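Local coordinates for nicotinate phosphoribosyltransferase (Porphyromonas gingivalis, PDB 2IM5), which probably catalyses ATP-dependent formation of nicotinate ribonucleotide from nicotinate and phosphoribosyl pyrophosphate, a step in the biosynthesis of NAD, at residues L49-G52 with E53-M57; L118-T121 with P122-V126; I314-Q317 with K318-G322; L272-S276 with G277-I281. All coordinates share one frame; numbering follows the deposited sequence.

Contact 1 (L49-G52 with E53-M57)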
# COMPACT_ATOMS: atom_id res chain seq x y z
N LEU A 49 -6.81 1.62 -24.35
CA LEU A 49 -6.53 0.28 -23.87
C LEU A 49 -6.84 0.23 -22.37
O LEU A 49 -7.37 -0.76 -21.87
CB LEU A 49 -5.06 -0.09 -24.10
CG LEU A 49 -4.61 -0.27 -25.54
CD1 LEU A 49 -3.12 -0.57 -25.57
CD2 LEU A 49 -5.39 -1.41 -26.18
N VAL A 50 -6.50 1.30 -21.67
CA VAL A 50 -6.75 1.38 -20.24
C VAL A 50 -8.25 1.38 -19.97
O VAL A 50 -8.73 0.64 -19.10
CB VAL A 50 -6.12 2.65 -19.63
CG1 VAL A 50 -6.52 2.78 -18.17
CG2 VAL A 50 -4.61 2.58 -19.77
N ARG A 51 -8.99 2.19 -20.71
CA ARG A 51 -10.43 2.26 -20.54
C ARG A 51 -11.07 0.89 -20.76
O ARG A 51 -12.01 0.51 -20.07
CB ARG A 51 -11.05 3.30 -21.49
CG ARG A 51 -10.80 4.75 -21.04
CD ARG A 51 -11.61 5.76 -21.86
NE ARG A 51 -11.02 5.97 -23.17
CZ ARG A 51 -10.28 7.02 -23.50
NH1 ARG A 51 -10.02 7.98 -22.61
NH2 ARG A 51 -9.76 7.10 -24.72
N GLY A 52 -10.54 0.14 -21.73
CA GLY A 52 -11.08 -1.18 -22.01
C GLY A 52 -10.87 -2.13 -20.84
O GLY A 52 -11.76 -2.92 -20.51
N GLU A 53 -9.70 -2.06 -20.22
CA GLU A 53 -9.39 -2.91 -19.08
C GLU A 53 -10.26 -2.53 -17.90
O GLU A 53 -10.74 -3.39 -17.16
CB GLU A 53 -7.92 -2.76 -18.70
CG GLU A 53 -6.94 -3.36 -19.69
CD GLU A 53 -7.13 -4.85 -19.87
OE1 GLU A 53 -7.34 -5.57 -18.86
OE2 GLU A 53 -7.05 -5.32 -21.02
N ILE A 54 -10.47 -1.23 -17.72
CA ILE A 54 -11.29 -0.75 -16.62
C ILE A 54 -12.72 -1.25 -16.81
O ILE A 54 -13.37 -1.69 -15.85
CB ILE A 54 -11.27 0.79 -16.53
CG1 ILE A 54 -9.89 1.24 -16.03
CG2 ILE A 54 -12.36 1.28 -15.60
CD1 ILE A 54 -9.70 2.74 -16.05
N ARG A 55 -13.22 -1.20 -18.04
CA ARG A 55 -14.57 -1.67 -18.31
C ARG A 55 -14.67 -3.18 -18.10
O ARG A 55 -15.67 -3.68 -17.60
CB ARG A 55 -15.00 -1.30 -19.73
CG ARG A 55 -15.30 0.19 -19.90
CD ARG A 55 -15.98 0.46 -21.23
NE ARG A 55 -15.02 0.62 -22.33
CZ ARG A 55 -14.55 1.79 -22.74
NH1 ARG A 55 -14.93 2.92 -22.15
NH2 ARG A 55 -13.68 1.83 -23.75
N ALA A 56 -13.61 -3.90 -18.46
CA ALA A 56 -13.59 -5.35 -18.31
C ALA A 56 -13.75 -5.76 -16.84
O ALA A 56 -14.34 -6.79 -16.54
CB ALA A 56 -12.30 -5.93 -18.87
N MET A 57 -13.22 -4.93 -15.93
CA MET A 57 -13.29 -5.23 -14.51
C MET A 57 -14.71 -5.32 -13.94
O MET A 57 -14.93 -5.91 -12.88
CB MET A 57 -12.46 -4.20 -13.72
CG MET A 57 -10.94 -4.34 -13.94
SD MET A 57 -9.93 -3.07 -13.11
CE MET A 57 -10.40 -3.37 -11.41
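G52, R51 and E53 lie at the centre of this local contact, where one turn of helix 44-56 is laid on the next. G52 accepts through its backbone: A56 N donates to G52 O at 2.9 Å, and A56 CB rests 3.5 Å from the same oxygen. The R51 carbonyl takes the amide of R55 (R55 N to R51 O, 2.9 Å), and the same oxygen lies over one face of the R55 guanidinium, 3.8 Å above its plane and displaced toward the rim. A bend at chi3 (-84°) folds the R55 group back along the helix, bringing R55 NH2 to 3.8 Å from R51 CB. The like charges of the two arginines are probably offset by E48, which makes a salt bridge with each; E44 takes another from R51. E53 CG lies 3.4 Å from L49 O, and a bend at chi2 (-61°) turns the carboxylate, whose OE1 is hydrogen-bonded to I3 N. On the buried side, V50 CG1 meets I54 CD1 at 3.8 Å. That apolar side faces the fold: V50 and I54 pack on V97 of strand 95-99, I54 also on V95, while V50 reaches L130 and L49 reaches F134 on helix 120-134.

Contact 2 (L118-T121 with P122-V126); sequences LWET and PILAV
W119 and I123 meet where the chain enters helix 120-134, a buried helix that carries a proline, P122, near its beginning. Proline has no amide hydrogen to give, and the tightest packing gathers round its ring. P122 CD sits 3.2 Å from L118 O, where a backbone N-H would otherwise point, and, across its peptide link, P122 CD lies 3.4 Å from T121 CB, tighter than ordinary van der Waals contact. T121 places CG2 anti to its backbone N and OG1 beside that nitrogen (chi1 -67°); OG1 is hydrogen-bonded to D11. From the next residue on, the helical ladder resumes, with I123 N donating to W119 O at 3.0 Å.

The E120 side is looser, although it too is shielded from solvent. L124 CD1 comes no nearer than 4.1 Å to E120 CG, and the extended glutamate chain carries its carboxylate on to K14, Y13 and R168, which probably stabilise the buried anion. On the tryptophan, NE1 is turned to E94. Where the indole joins CB, the I123 methyl CD1 approaches obliquely, 3.8 Å from W119 CB and 3.9 Å from W119 CE3, a carbon of the six-membered ring.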
# COMPACT_ATOMS: atom_id res chain seq x y z
N LEU A 118 -10.97 0.92 -3.76
CA LEU A 118 -10.66 -0.38 -4.34
C LEU A 118 -10.07 -0.33 -5.76
O LEU A 118 -9.52 -1.32 -6.23
CB LEU A 118 -11.92 -1.27 -4.34
CG LEU A 118 -12.59 -1.44 -2.97
CD1 LEU A 118 -13.85 -2.29 -3.12
CD2 LEU A 118 -11.62 -2.09 -1.98
N TRP A 119 -10.19 0.81 -6.44
CA TRP A 119 -9.66 0.96 -7.79
C TRP A 119 -8.13 1.09 -7.86
O TRP A 119 -7.51 0.61 -8.81
CB TRP A 119 -10.24 2.22 -8.48
CG TRP A 119 -11.65 2.11 -8.98
CD1 TRP A 119 -12.74 2.80 -8.52
CD2 TRP A 119 -12.11 1.33 -10.09
NE1 TRP A 119 -13.84 2.50 -9.28
CE2 TRP A 119 -13.49 1.60 -10.25
CE3 TRP A 119 -11.50 0.43 -10.98
CZ2 TRP A 119 -14.27 1.01 -11.25
CZ3 TRP A 119 -12.26 -0.16 -11.98
CH2 TRP A 119 -13.64 0.13 -12.11
N GLU A 120 -7.54 1.75 -6.87
CA GLU A 120 -6.09 2.01 -6.86
C GLU A 120 -5.13 0.93 -7.35
O GLU A 120 -4.49 1.10 -8.40
CB GLU A 120 -5.62 2.46 -5.48
CG GLU A 120 -4.17 2.98 -5.51
CD GLU A 120 -3.45 2.84 -4.18
OE1 GLU A 120 -4.09 2.42 -3.19
OE2 GLU A 120 -2.23 3.15 -4.11
N THR A 121 -5.00 -0.14 -6.58
CA THR A 121 -4.07 -1.21 -6.93
C THR A 121 -4.33 -1.88 -8.28
O THR A 121 -3.41 -2.04 -9.07
CB THR A 121 -4.01 -2.28 -5.80
OG1 THR A 121 -3.43 -1.70 -4.63
CG2 THR A 121 -3.16 -3.47 -6.23
N PRO A 122 -5.59 -2.27 -8.56
CA PRO A 122 -5.88 -2.91 -9.84
C PRO A 122 -5.52 -2.01 -11.03
O PRO A 122 -4.91 -2.45 -12.00
CB PRO A 122 -7.38 -3.18 -9.76
CG PRO A 122 -7.61 -3.36 -8.29
CD PRO A 122 -6.78 -2.27 -7.69
N ILE A 123 -5.91 -0.73 -10.95
CA ILE A 123 -5.61 0.20 -12.04
C ILE A 123 -4.11 0.37 -12.27
O ILE A 123 -3.66 0.38 -13.41
CB ILE A 123 -6.26 1.59 -11.78
CG1 ILE A 123 -7.78 1.48 -11.95
CG2 ILE A 123 -5.68 2.63 -12.75
CD1 ILE A 123 -8.53 2.79 -11.80
N LEU A 124 -3.33 0.49 -11.20
CA LEU A 124 -1.89 0.64 -11.35
C LEU A 124 -1.28 -0.64 -11.95
O LEU A 124 -0.41 -0.57 -12.81
CB LEU A 124 -1.24 0.97 -10.00
CG LEU A 124 -1.50 2.38 -9.47
CD1 LEU A 124 -1.01 2.49 -8.04
CD2 LEU A 124 -0.83 3.42 -10.36
N ALA A 125 -1.75 -1.79 -11.48
CA ALA A 125 -1.24 -3.07 -11.98
C ALA A 125 -1.60 -3.22 -13.46
O ALA A 125 -0.82 -3.76 -14.24
CB ALA A 125 -1.82 -4.23 -11.19
N VAL A 126 -2.79 -2.75 -13.83
CA VAL A 126 -3.24 -2.83 -15.21
C VAL A 126 -2.39 -1.93 -16.10
O VAL A 126 -1.95 -2.34 -17.18
CB VAL A 126 -4.71 -2.41 -15.34
CG1 VAL A 126 -5.06 -2.10 -16.80
CG2 VAL A 126 -5.60 -3.54 -14.84

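Contact 3 (I314-Q317 with K318-G322); sequences IEIQ and KLCAG
I314 and K318, one turn apart, lie side by side and point the same way. The lysine runs alongside the isoleucine, its CG 3.4 Å from I314 O, until a bend at chi4 (-54°) sets K318 NZ 4.0 Å from I314 CG2. The methyl stands ready for this because CG2 is anti to the backbone N of I314. The charged end thus comes beside an apolar branch, and the aliphatic part of the chain does the packing. Over the next two residues, L319 CD1 folds back to 3.5 Å from E315 O, and C320 SG comes to 4.2 Å from I316 CG2.

Beneath these side chains the backbone is a helix coming to its end. L319 N donates to E315 O at 3.3 Å and C320 N to I316 O at 3.0 Å, but A321 N reaches Q317 O only weakly. A321 then leaves helical geometry.

The helix is 310-320, the crossover of a beta-alpha-beta unit that joins the parallel neighbours 301-304 and 325-330, in a domain whose family belongs to the TIM-barrel clan. Its inner face is made by I316 and C320, which both touch F304 of the first strand; F328 and A326 of the second receive I316 and C320 respectively. L319 turns to the adjoining helix 279-292 and meets I283, as C320 also does. On another side Q317, CG anti to the backbone N (chi1 -172°) and extended beyond it, sends NE2 to the carbonyl oxygen of R159, with a weak second bond to H158 O, while I314 packs on the H158 side chain.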
# COMPACT_ATOMS: atom_id res chain seq x y z
N ILE A 314 19.01 -6.86 4.84
CA ILE A 314 20.00 -7.48 5.72
C ILE A 314 20.79 -6.41 6.48
O ILE A 314 21.10 -6.58 7.65
CB ILE A 314 20.96 -8.38 4.90
CG1 ILE A 314 20.20 -9.60 4.38
CG2 ILE A 314 22.15 -8.82 5.76
CD1 ILE A 314 20.97 -10.45 3.40
N GLU A 315 21.10 -5.30 5.81
CA GLU A 315 21.83 -4.21 6.44
C GLU A 315 21.00 -3.57 7.56
O GLU A 315 21.51 -3.34 8.66
CB GLU A 315 22.19 -3.14 5.41
CG GLU A 315 23.26 -3.56 4.42
CD GLU A 315 23.26 -2.70 3.16
OE1 GLU A 315 23.06 -1.47 3.28
OE2 GLU A 315 23.45 -3.26 2.05
N ILE A 316 19.73 -3.29 7.29
CA ILE A 316 18.85 -2.70 8.29
C ILE A 316 18.70 -3.66 9.46
O ILE A 316 18.63 -3.26 10.62
CB ILE A 316 17.45 -2.40 7.70
CG1 ILE A 316 17.55 -1.31 6.63
CG2 ILE A 316 16.49 -1.96 8.81
CD1 ILE A 316 16.25 -1.04 5.89
N GLN A 317 18.66 -4.95 9.13
CA GLN A 317 18.52 -6.00 10.13
C GLN A 317 19.66 -5.89 11.15
O GLN A 317 19.45 -6.08 12.35
CB GLN A 317 18.52 -7.35 9.40
CG GLN A 317 18.20 -8.56 10.25
CD GLN A 317 17.90 -9.79 9.40
OE1 GLN A 317 18.36 -9.89 8.26
NE2 GLN A 317 17.14 -10.73 9.95
N LYS A 318 20.86 -5.55 10.69
CA LYS A 318 22.02 -5.41 11.58
C LYS A 318 21.82 -4.20 12.48
O LYS A 318 22.09 -4.26 13.68
CB LYS A 318 23.31 -5.24 10.78
CG LYS A 318 23.64 -6.39 9.85
CD LYS A 318 24.96 -6.14 9.11
CE LYS A 318 25.17 -7.15 7.99
NZ LYS A 318 25.05 -8.55 8.48
N LEU A 319 21.37 -3.09 11.90
CA LEU A 319 21.12 -1.87 12.66
C LEU A 319 20.13 -2.09 13.80
O LEU A 319 20.24 -1.46 14.85
CB LEU A 319 20.56 -0.79 11.73
CG LEU A 319 21.52 0.12 10.97
CD1 LEU A 319 22.73 -0.66 10.48
CD2 LEU A 319 20.78 0.77 9.81
N CYS A 320 19.17 -3.00 13.61
CA CYS A 320 18.17 -3.28 14.62
C CYS A 320 18.60 -4.27 15.69
O CYS A 320 18.04 -4.29 16.78
CB CYS A 320 16.89 -3.80 13.96
SG CYS A 320 16.03 -2.59 12.96
N ALA A 321 19.59 -5.10 15.37
CA ALA A 321 20.07 -6.12 16.29
C ALA A 321 20.23 -5.61 17.72
O ALA A 321 20.95 -4.65 17.97
CB ALA A 321 21.39 -6.69 15.79
N GLY A 322 19.54 -6.26 18.65
CA GLY A 322 19.62 -5.89 20.05
C GLY A 322 18.88 -4.64 20.48
O GLY A 322 18.99 -4.23 21.63

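Contact 4 (L272-S276 with G277-I281); sequences LRHDS and GDPEI
From H274, the last residue of strand 271-274, the chain swings round so that the CA atoms of H274 and P279 stand 7.1 Å apart. The turn passes through G277, where phi is positive (82°) and psi extended, a backbone conformation suited to a residue with no side chain, the S276 carbonyl lying close by. Helix 279-292 follows, with D278 as its N-cap: D278 OD2 accepts from I281 N at 2.9 Å, met from above the carboxylate plane.

This is the loop from strand to helix in a beta-alpha-beta unit that goes on to strand 301-304, and the H274 ring lies against it. With CG anti to the backbone N (chi1 163°), the imidazole points back at the loop. G277 O lies at the ring edge, near its plane, 3.0 Å from H274 CE1. P279 CA lies over one of its faces in a CH-pi contact, 4.0 Å from the ring centroid and 25° off the normal. F282, in the first turn of the helix, also meets the ring. S276 OG is held by D250 OD2 and D370 N. D275 binds S305 OG through OD1 and, weakly through OD2, NE2 of H213, the predicted phosphohistidine, unmodified here.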
# COMPACT_ATOMS: atom_id res chain seq x y z
N LEU A 272 5.61 -0.36 14.18
CA LEU A 272 5.60 0.87 13.41
C LEU A 272 6.08 0.50 12.02
O LEU A 272 6.75 -0.51 11.83
CB LEU A 272 6.56 1.89 14.00
CG LEU A 272 6.44 2.19 15.50
CD1 LEU A 272 7.60 3.09 15.93
CD2 LEU A 272 5.10 2.84 15.80
N ARG A 273 5.72 1.31 11.04
CA ARG A 273 6.18 1.04 9.70
C ARG A 273 7.04 2.20 9.19
O ARG A 273 6.62 3.35 9.25
CB ARG A 273 5.00 0.82 8.76
CG ARG A 273 5.44 0.60 7.34
CD ARG A 273 4.29 0.17 6.46
NE ARG A 273 4.68 0.24 5.06
CZ ARG A 273 3.85 0.00 4.05
NH1 ARG A 273 2.59 -0.33 4.29
NH2 ARG A 273 4.28 0.12 2.80
N HIS A 274 8.24 1.87 8.72
CA HIS A 274 9.16 2.86 8.17
C HIS A 274 8.96 2.83 6.67
O HIS A 274 9.13 1.79 6.05
CB HIS A 274 10.61 2.48 8.49
CG HIS A 274 11.62 3.19 7.65
ND1 HIS A 274 11.95 4.52 7.85
CD2 HIS A 274 12.32 2.79 6.57
CE1 HIS A 274 12.81 4.90 6.92
NE2 HIS A 274 13.05 3.86 6.13
N ASP A 275 8.63 3.97 6.07
CA ASP A 275 8.39 3.99 4.64
C ASP A 275 9.06 5.13 3.87
O ASP A 275 8.84 5.30 2.68
CB ASP A 275 6.88 4.01 4.38
CG ASP A 275 6.53 3.61 2.96
OD1 ASP A 275 6.98 2.53 2.52
OD2 ASP A 275 5.80 4.38 2.29
N SER A 276 9.88 5.92 4.56
CA SER A 276 10.60 7.01 3.91
C SER A 276 11.70 7.53 4.81
O SER A 276 11.63 7.39 6.03
CB SER A 276 9.65 8.15 3.51
OG SER A 276 9.24 8.91 4.64
N GLY A 277 12.72 8.13 4.21
CA GLY A 277 13.82 8.66 5.00
C GLY A 277 14.83 7.60 5.37
O GLY A 277 14.65 6.41 5.08
N ASP A 278 15.90 8.02 6.03
CA ASP A 278 16.95 7.09 6.44
C ASP A 278 16.46 6.15 7.55
O ASP A 278 15.99 6.60 8.59
CB ASP A 278 18.17 7.88 6.92
CG ASP A 278 19.23 6.98 7.53
OD1 ASP A 278 19.73 6.08 6.82
OD2 ASP A 278 19.56 7.17 8.72
N PRO A 279 16.59 4.83 7.33
CA PRO A 279 16.15 3.84 8.32
C PRO A 279 16.86 3.93 9.67
O PRO A 279 16.24 3.77 10.73
CB PRO A 279 16.39 2.51 7.60
CG PRO A 279 17.50 2.81 6.66
CD PRO A 279 17.13 4.17 6.13
N GLU A 280 18.16 4.20 9.65
CA GLU A 280 18.93 4.32 10.88
C GLU A 280 18.42 5.48 11.73
O GLU A 280 18.35 5.39 12.96
CB GLU A 280 20.41 4.51 10.56
CG GLU A 280 21.29 4.74 11.78
CD GLU A 280 22.74 4.34 11.53
OE1 GLU A 280 23.23 4.50 10.39
OE2 GLU A 280 23.40 3.88 12.49
N ILE A 281 18.06 6.58 11.08
CA ILE A 281 17.53 7.73 11.79
C ILE A 281 16.15 7.38 12.37
O ILE A 281 15.83 7.75 13.49
CB ILE A 281 17.42 8.95 10.85
CG1 ILE A 281 18.82 9.47 10.53
CG2 ILE A 281 16.57 10.05 11.49
CD1 ILE A 281 18.85 10.57 9.50

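How the contacts relate
The four contacts form two touching pairs on opposite sides of the chain's centre. Contacts 1 and 2 join helix 44-56 to helix 120-134, their centres 11 Å apart: M57 CE packs 3.4 Å from P122 CB, and E53 CB lies 3.5 Å from V126 CG1. Contacts 3 and 4, centres 13 Å apart, bring consecutive crossover helices together, with L319 CD2 3.8 Å from E280 CB and I316 CD1 3.9 Å from P279 CB. Between the pairs, contacts 2 and 4 are the nearest, about 10 Å between closest atoms. Contact 4 lies near the predicted phosphohistidine, H213, through a weak bond from D275, consistent with a place beside the catalytic region.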